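Side-chain contacts in structural protein (PDB 6WQ0), which self-assembles into a helical, filamentous nucleocapsid that wraps around the viral DNA and maintains it in the A-form: residues A61-Y66 with A74-Y79; V121-I124 with S128-G131. All coordinates share one frame; numbering follows the deposited sequence.

Contact 1 of 2, residues A61-Y66 with A74-Y79; sequences AVLTQY and AIYQGY. With nucleotides of chain B.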
ATOM      1  N   ALA C  61      67.747  -1.154 -58.900  1.00 23.12           N
ATOM      2  CA  ALA C  61      69.115  -1.651 -59.026  1.00 23.12           C
ATOM      3  C   ALA C  61      69.716  -1.293 -60.380  1.00 23.12           C
ATOM      4  O   ALA C  61      70.901  -0.961 -60.476  1.00 23.12           O
ATOM      5  CB  ALA C  61      69.139  -3.161 -58.811  1.00 23.12           C
ATOM      6  N   VAL C  62      68.914  -1.361 -61.443  1.00 23.98           N
ATOM      7  CA  VAL C  62      69.423  -1.032 -62.774  1.00 23.98           C
ATOM      8  C   VAL C  62      69.705   0.460 -62.890  1.00 23.98           C
ATOM      9  O   VAL C  62      70.710   0.875 -63.477  1.00 23.98           O
ATOM     10  CB  VAL C  62      68.438  -1.506 -63.859  1.00 23.98           C
ATOM     11  CG1 VAL C  62      68.823  -0.941 -65.209  1.00 23.98           C
ATOM     12  CG2 VAL C  62      68.402  -3.013 -63.916  1.00 23.98           C
ATOM     13  N   LEU C  63      68.826   1.291 -62.328  1.00 22.85           N
ATOM     14  CA  LEU C  63      68.950   2.737 -62.475  1.00 22.85           C
ATOM     15  C   LEU C  63      70.154   3.275 -61.719  1.00 22.85           C
ATOM     16  O   LEU C  63      70.784   4.238 -62.161  1.00 22.85           O
ATOM     17  CB  LEU C  63      67.676   3.427 -61.991  1.00 22.85           C
ATOM     18  CG  LEU C  63      66.403   3.326 -62.831  1.00 22.85           C
ATOM     19  CD1 LEU C  63      65.271   4.084 -62.166  1.00 22.85           C
ATOM     20  CD2 LEU C  63      66.646   3.834 -64.229  1.00 22.85           C
ATOM     21  N   THR C  64      70.484   2.677 -60.571  1.00 23.53           N
ATOM     22  CA  THR C  64      71.651   3.142 -59.824  1.00 23.53           C
ATOM     23  C   THR C  64      72.954   2.853 -60.565  1.00 23.53           C
ATOM     24  O   THR C  64      73.957   3.532 -60.332  1.00 23.53           O
ATOM     25  CB  THR C  64      71.669   2.515 -58.430  1.00 23.53           C
ATOM     26  OG1 THR C  64      70.372   2.636 -57.842  1.00 23.53           O
ATOM     27  CG2 THR C  64      72.663   3.218 -57.532  1.00 23.53           C
ATOM     28  N   GLN C  65      72.963   1.862 -61.459  1.00 26.45           N
ATOM     29  CA  GLN C  65      74.129   1.596 -62.292  1.00 26.45           C
ATOM     30  C   GLN C  65      74.278   2.577 -63.443  1.00 26.45           C
ATOM     31  O   GLN C  65      75.297   2.539 -64.134  1.00 26.45           O
ATOM     32  CB  GLN C  65      74.065   0.185 -62.867  1.00 26.45           C
ATOM     33  CG  GLN C  65      74.080  -0.921 -61.840  1.00 26.45           C
ATOM     34  CD  GLN C  65      73.808  -2.276 -62.456  1.00 26.45           C
ATOM     35  OE1 GLN C  65      73.621  -2.391 -63.665  1.00 26.45           O
ATOM     36  NE2 GLN C  65      73.779  -3.310 -61.625  1.00 26.45           N
ATOM     37  N   TYR C  66      73.294   3.438 -63.673  1.00 26.81           N
ATOM     38  CA  TYR C  66      73.348   4.390 -64.766  1.00 26.81           C
ATOM     39  C   TYR C  66      73.401   5.838 -64.307  1.00 26.81           C
ATOM     40  O   TYR C  66      73.500   6.731 -65.154  1.00 26.81           O
ATOM     41  CB  TYR C  66      72.143   4.196 -65.702  1.00 26.81           C
ATOM     42  CG  TYR C  66      72.335   3.089 -66.715  1.00 26.81           C
ATOM     43  CD1 TYR C  66      72.228   1.758 -66.348  1.00 26.81           C
ATOM     44  CD2 TYR C  66      72.627   3.376 -68.037  1.00 26.81           C
ATOM     45  CE1 TYR C  66      72.408   0.747 -67.267  1.00 26.81           C
ATOM     46  CE2 TYR C  66      72.806   2.373 -68.963  1.00 26.81           C
ATOM     47  CZ  TYR C  66      72.694   1.061 -68.573  1.00 26.81           C
ATOM     48  OH  TYR C  66      72.875   0.057 -69.496  1.00 26.81           O
ATOM     49  N   ALA C  74      61.635   8.270 -61.748  1.00 21.43           N
ATOM     50  CA  ALA C  74      60.233   7.887 -61.881  1.00 21.43           C
ATOM     51  C   ALA C  74      59.879   7.528 -63.313  1.00 21.43           C
ATOM     52  O   ALA C  74      59.195   6.523 -63.538  1.00 21.43           O
ATOM     53  CB  ALA C  74      59.332   9.012 -61.378  1.00 21.43           C
ATOM     54  N   ILE C  75      60.391   8.292 -64.284  1.00 21.50           N
ATOM     55  CA  ILE C  75      60.159   7.994 -65.695  1.00 21.50           C
ATOM     56  C   ILE C  75      60.359   6.511 -65.947  1.00 21.50           C
ATOM     57  O   ILE C  75      59.413   5.774 -66.247  1.00 21.50           O
ATOM     58  CB  ILE C  75      61.101   8.829 -66.580  1.00 21.50           C
ATOM     59  CG1 ILE C  75      60.869  10.324 -66.375  1.00 21.50           C
ATOM     60  CG2 ILE C  75      60.950   8.463 -68.044  1.00 21.50           C
ATOM     61  CD1 ILE C  75      61.896  11.177 -67.065  1.00 21.50           C
ATOM     62  N   TYR C  76      61.577   6.034 -65.709  1.00 22.43           N
ATOM     63  CA  TYR C  76      61.878   4.645 -66.002  1.00 22.43           C
ATOM     64  C   TYR C  76      61.089   3.707 -65.108  1.00 22.43           C
ATOM     65  O   TYR C  76      60.551   2.710 -65.600  1.00 22.43           O
ATOM     66  CB  TYR C  76      63.379   4.419 -65.897  1.00 22.43           C
ATOM     67  CG  TYR C  76      64.135   5.404 -66.747  1.00 22.43           C
ATOM     68  CD1 TYR C  76      64.232   5.229 -68.118  1.00 22.43           C
ATOM     69  CD2 TYR C  76      64.716   6.529 -66.190  1.00 22.43           C
ATOM     70  CE1 TYR C  76      64.902   6.131 -68.902  1.00 22.43           C
ATOM     71  CE2 TYR C  76      65.388   7.437 -66.968  1.00 22.43           C
ATOM     72  CZ  TYR C  76      65.476   7.234 -68.323  1.00 22.43           C
ATOM     73  OH  TYR C  76      66.152   8.140 -69.100  1.00 22.43           O
ATOM     74  N   GLN C  77      60.927   4.055 -63.830  1.00 20.86           N
ATOM     75  CA  GLN C  77      60.060   3.254 -62.978  1.00 20.86           C
ATOM     76  C   GLN C  77      58.694   3.099 -63.617  1.00 20.86           C
ATOM     77  O   GLN C  77      58.224   1.972 -63.825  1.00 20.86           O
ATOM     78  CB  GLN C  77      59.941   3.884 -61.593  1.00 20.86           C
ATOM     79  CG  GLN C  77      61.153   3.668 -60.709  1.00 20.86           C
ATOM     80  CD  GLN C  77      61.263   2.253 -60.192  1.00 20.86           C
ATOM     81  OE1 GLN C  77      60.360   1.445 -60.362  1.00 20.86           O
ATOM     82  NE2 GLN C  77      62.374   1.947 -59.551  1.00 20.86           N
ATOM     83  N   GLY C  78      58.086   4.215 -64.022  1.00 20.41           N
ATOM     84  CA  GLY C  78      56.802   4.138 -64.684  1.00 20.41           C
ATOM     85  C   GLY C  78      56.851   3.227 -65.888  1.00 20.41           C
ATOM     86  O   GLY C  78      56.057   2.288 -65.994  1.00 20.41           O
ATOM     87  N   TYR C  79      57.840   3.432 -66.762  1.00 21.86           N
ATOM     88  CA  TYR C  79      57.966   2.573 -67.930  1.00 21.86           C
ATOM     89  C   TYR C  79      58.013   1.117 -67.506  1.00 21.86           C
ATOM     90  O   TYR C  79      57.215   0.296 -67.976  1.00 21.86           O
ATOM     91  CB  TYR C  79      59.211   2.941 -68.734  1.00 21.86           C
ATOM     92  CG  TYR C  79      59.516   1.979 -69.856  1.00 21.86           C
ATOM     93  CD1 TYR C  79      58.854   2.068 -71.070  1.00 21.86           C
ATOM     94  CD2 TYR C  79      60.468   0.981 -69.705  1.00 21.86           C
ATOM     95  CE1 TYR C  79      59.127   1.193 -72.090  1.00 21.86           C
ATOM     96  CE2 TYR C  79      60.744   0.103 -70.721  1.00 21.86           C
ATOM     97  CZ  TYR C  79      60.074   0.215 -71.912  1.00 21.86           C
ATOM     98  OH  TYR C  79      60.355  -0.665 -72.924  1.00 21.86           O
TER
ATOM     99  P    DT B 159      58.684   2.885 -52.759  1.00 18.41           P
ATOM    100  OP1  DT B 159      59.743   1.944 -52.364  1.00 18.41           O
ATOM    101  OP2  DT B 159      58.704   4.271 -52.267  1.00 18.41           O
ATOM    102  O5'  DT B 159      58.594   2.929 -54.349  1.00 18.41           O
ATOM    103  C5'  DT B 159      59.648   2.422 -55.138  1.00 18.41           C
ATOM    104  C4'  DT B 159      59.766   3.202 -56.427  1.00 18.41           C
ATOM    105  O4'  DT B 159      58.490   3.771 -56.755  1.00 18.41           O
ATOM    106  C3'  DT B 159      60.735   4.374 -56.377  1.00 18.41           C
ATOM    107  O3'  DT B 159      61.908   4.057 -57.112  1.00 18.41           O
ATOM    108  C2'  DT B 159      59.966   5.550 -57.009  1.00 18.41           C
ATOM    109  C1'  DT B 159      58.701   4.906 -57.546  1.00 18.41           C
ATOM    110  N1   DT B 159      57.500   5.788 -57.443  1.00 18.41           N
ATOM    111  C2   DT B 159      56.991   6.372 -58.575  1.00 18.41           C
ATOM    112  O2   DT B 159      57.462   6.207 -59.683  1.00 18.41           O
ATOM    113  N3   DT B 159      55.897   7.156 -58.369  1.00 18.41           N
ATOM    114  C4   DT B 159      55.274   7.412 -57.175  1.00 18.41           C
ATOM    115  O4   DT B 159      54.295   8.140 -57.096  1.00 18.41           O
ATOM    116  C5   DT B 159      55.862   6.775 -56.023  1.00 18.41           C
ATOM    117  C7   DT B 159      55.276   6.984 -54.662  1.00 18.41           C
ATOM    118  C6   DT B 159      56.931   6.004 -56.212  1.00 18.41           C
TER
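Leu63 and Tyr76 mark the approach of two consecutive helices, 50-64 and 71-89, with their CA atoms 8.1 Å apart. Tyr66 N bonds back to Leu63 O over 3.0 Å, while 74-79 is helix throughout. Leu63 alone reaches across from its segment. Its CG lies opposite the carbonyl carbon (chi1 -72°) and carries both methyls to the second helix. Leu63 CD2 settles against Tyr76 CB at 3.7 Å and lies 3.9 Å from both Tyr76 CG and Tyr76 CD2, oblique to the ring. The other methyl, Leu63 CD1, comes within 4.4 Å of Gln77 CG. Gln77 then bends at its second torsion (chi2 -73°), and its amide swings to the nucleic acid, with Gln77 NE2 3.3 Å from O3' of DT159 of chain B. Gln77 NE2 makes a weak hydrogen bond to Asn56 O. One helix turn earlier, Ala74 CB lies 3.8 Å from O2 of DT159 of chain B. Ile117 backs both Leu63 and Tyr76, and the Tyr76 hydroxyl bonds to Asn114 N. The contact thus joins two consecutive helices of the C-terminal helical bundle, with Leu63 and Tyr76 packed between them and Gln77 and Ala74 facing the DNA, consistent with the capsid's wrapping of its genome.

Contact 2 of 2, residues V121-I124 with S128-G131; sequences VTNI and SPTG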
ATOM      1  N   VAL C 121      66.100  -1.383 -68.815  1.00 26.48           N
ATOM      2  CA  VAL C 121      64.944  -1.711 -67.984  1.00 26.48           C
ATOM      3  C   VAL C 121      64.151  -2.862 -68.593  1.00 26.48           C
ATOM      4  O   VAL C 121      63.780  -3.821 -67.902  1.00 26.48           O
ATOM      5  CB  VAL C 121      64.063  -0.467 -67.775  1.00 26.48           C
ATOM      6  CG1 VAL C 121      62.812  -0.833 -67.016  1.00 26.48           C
ATOM      7  CG2 VAL C 121      64.823   0.588 -67.015  1.00 26.48           C
ATOM      8  N   THR C 122      63.869  -2.788 -69.895  1.00 27.66           N
ATOM      9  CA  THR C 122      63.136  -3.882 -70.516  1.00 27.66           C
ATOM     10  C   THR C 122      63.955  -5.166 -70.561  1.00 27.66           C
ATOM     11  O   THR C 122      63.374  -6.251 -70.623  1.00 27.66           O
ATOM     12  CB  THR C 122      62.669  -3.484 -71.917  1.00 27.66           C
ATOM     13  OG1 THR C 122      61.863  -4.531 -72.472  1.00 27.66           O
ATOM     14  CG2 THR C 122      63.832  -3.241 -72.809  1.00 27.66           C
ATOM     15  N   ASN C 123      65.282  -5.075 -70.486  1.00 27.88           N
ATOM     16  CA  ASN C 123      66.097  -6.276 -70.397  1.00 27.88           C
ATOM     17  C   ASN C 123      66.013  -6.902 -69.011  1.00 27.88           C
ATOM     18  O   ASN C 123      65.900  -8.124 -68.887  1.00 27.88           O
ATOM     19  CB  ASN C 123      67.544  -5.945 -70.757  1.00 27.88           C
ATOM     20  CG  ASN C 123      68.453  -7.145 -70.690  1.00 27.88           C
ATOM     21  OD1 ASN C 123      68.650  -7.841 -71.679  1.00 27.88           O
ATOM     22  ND2 ASN C 123      69.027  -7.385 -69.523  1.00 27.88           N
ATOM     23  N   ILE C 124      66.063  -6.089 -67.955  1.00 26.28           N
ATOM     24  CA  ILE C 124      65.932  -6.668 -66.621  1.00 26.28           C
ATOM     25  C   ILE C 124      64.530  -7.229 -66.408  1.00 26.28           C
ATOM     26  O   ILE C 124      64.343  -8.150 -65.605  1.00 26.28           O
ATOM     27  CB  ILE C 124      66.309  -5.645 -65.529  1.00 26.28           C
ATOM     28  CG1 ILE C 124      66.680  -6.357 -64.229  1.00 26.28           C
ATOM     29  CG2 ILE C 124      65.176  -4.681 -65.252  1.00 26.28           C
ATOM     30  CD1 ILE C 124      67.970  -7.094 -64.285  1.00 26.28           C
ATOM     31  N   SER C 128      65.182  -9.570 -72.618  1.00 31.38           N
ATOM     32  CA  SER C 128      65.784  -9.084 -73.844  1.00 31.38           C
ATOM     33  C   SER C 128      65.353  -7.643 -74.063  1.00 31.38           C
ATOM     34  O   SER C 128      64.253  -7.256 -73.655  1.00 31.38           O
ATOM     35  CB  SER C 128      65.366  -9.939 -75.049  1.00 31.38           C
ATOM     36  OG  SER C 128      65.905  -9.430 -76.254  1.00 31.38           O
ATOM     37  N   PRO C 129      66.206  -6.823 -74.683  1.00 32.25           N
ATOM     38  CA  PRO C 129      65.799  -5.438 -74.979  1.00 32.25           C
ATOM     39  C   PRO C 129      64.546  -5.340 -75.835  1.00 32.25           C
ATOM     40  O   PRO C 129      63.650  -4.546 -75.533  1.00 32.25           O
ATOM     41  CB  PRO C 129      67.032  -4.869 -75.689  1.00 32.25           C
ATOM     42  CG  PRO C 129      68.159  -5.674 -75.174  1.00 32.25           C
ATOM     43  CD  PRO C 129      67.626  -7.056 -74.989  1.00 32.25           C
ATOM     44  N   THR C 130      64.462  -6.117 -76.914  1.00 35.03           N
ATOM     45  CA  THR C 130      63.247  -6.107 -77.719  1.00 35.03           C
ATOM     46  C   THR C 130      62.129  -6.903 -77.060  1.00 35.03           C
ATOM     47  O   THR C 130      60.950  -6.595 -77.260  1.00 35.03           O
ATOM     48  CB  THR C 130      63.542  -6.640 -79.118  1.00 35.03           C
ATOM     49  OG1 THR C 130      63.742  -8.056 -79.059  1.00 35.03           O
ATOM     50  CG2 THR C 130      64.785  -5.984 -79.676  1.00 35.03           C
ATOM     51  N   GLY C 131      62.471  -7.918 -76.277  1.00 36.05           N
ATOM     52  CA  GLY C 131      61.493  -8.671 -75.522  1.00 36.05           C
ATOM     53  C   GLY C 131      61.007  -9.957 -76.151  1.00 36.05           C
ATOM     54  O   GLY C 131      60.042 -10.536 -75.645  1.00 36.05           O
TER
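Thr122 and Asn123 receive the chain's C-terminal tail as it folds back on helix 115-126, the last helix of the C-terminal bundle: a local, partly buried packing contact in which no hydrogen bond crosses between the segments. Only three residues separate 121-124 from 128-131, and the CA atoms of Asn123 and Ser128 lie 4.5 Å apart. The tail contributes mainly backbone and the proline ring, since Ser128 and Pro129 both direct their CB atoms away from the helix. Where the backbones come together, Thr122 O and Ser128 O stand 3.3 Å from each other; both are acceptors, and no hydrogen bond joins the two. Asn123 extends with CG anti to the backbone N (chi1 -180°), which lays its carboxamide alongside the Pro129 ring, the two side chains pointing the same way. Thr122 is the buried member of the contact. Its hydroxyl does not bond to the tail, and its methyl instead abuts the backbone, with Thr122 CG2 3.7 Å from Pro129 CA.

Overall arrangement
Contacts 1 and 2 follow one another along the chain, yet their centres lie only 13 Å apart, because helix 115-126 packs against both helices of contact 1. Val62 CG2 touches Ile124 CB at 3.7 Å on the side of helix 50-64, while Tyr79 OH lies 3.8 Å from Thr122 CB on the side of helix 71-89. Val121 joins in as well, its CG2 reaching Tyr76 CB at 4.2 Å. The two differ in their relation to the genome: contact 1 includes residues that touch the nucleotides, whereas the nearest atom of contact 2 is about 10 Å from the DNA. Contact 1 also meets other subunits, through Thr64 and Ile75; contact 2 meets none.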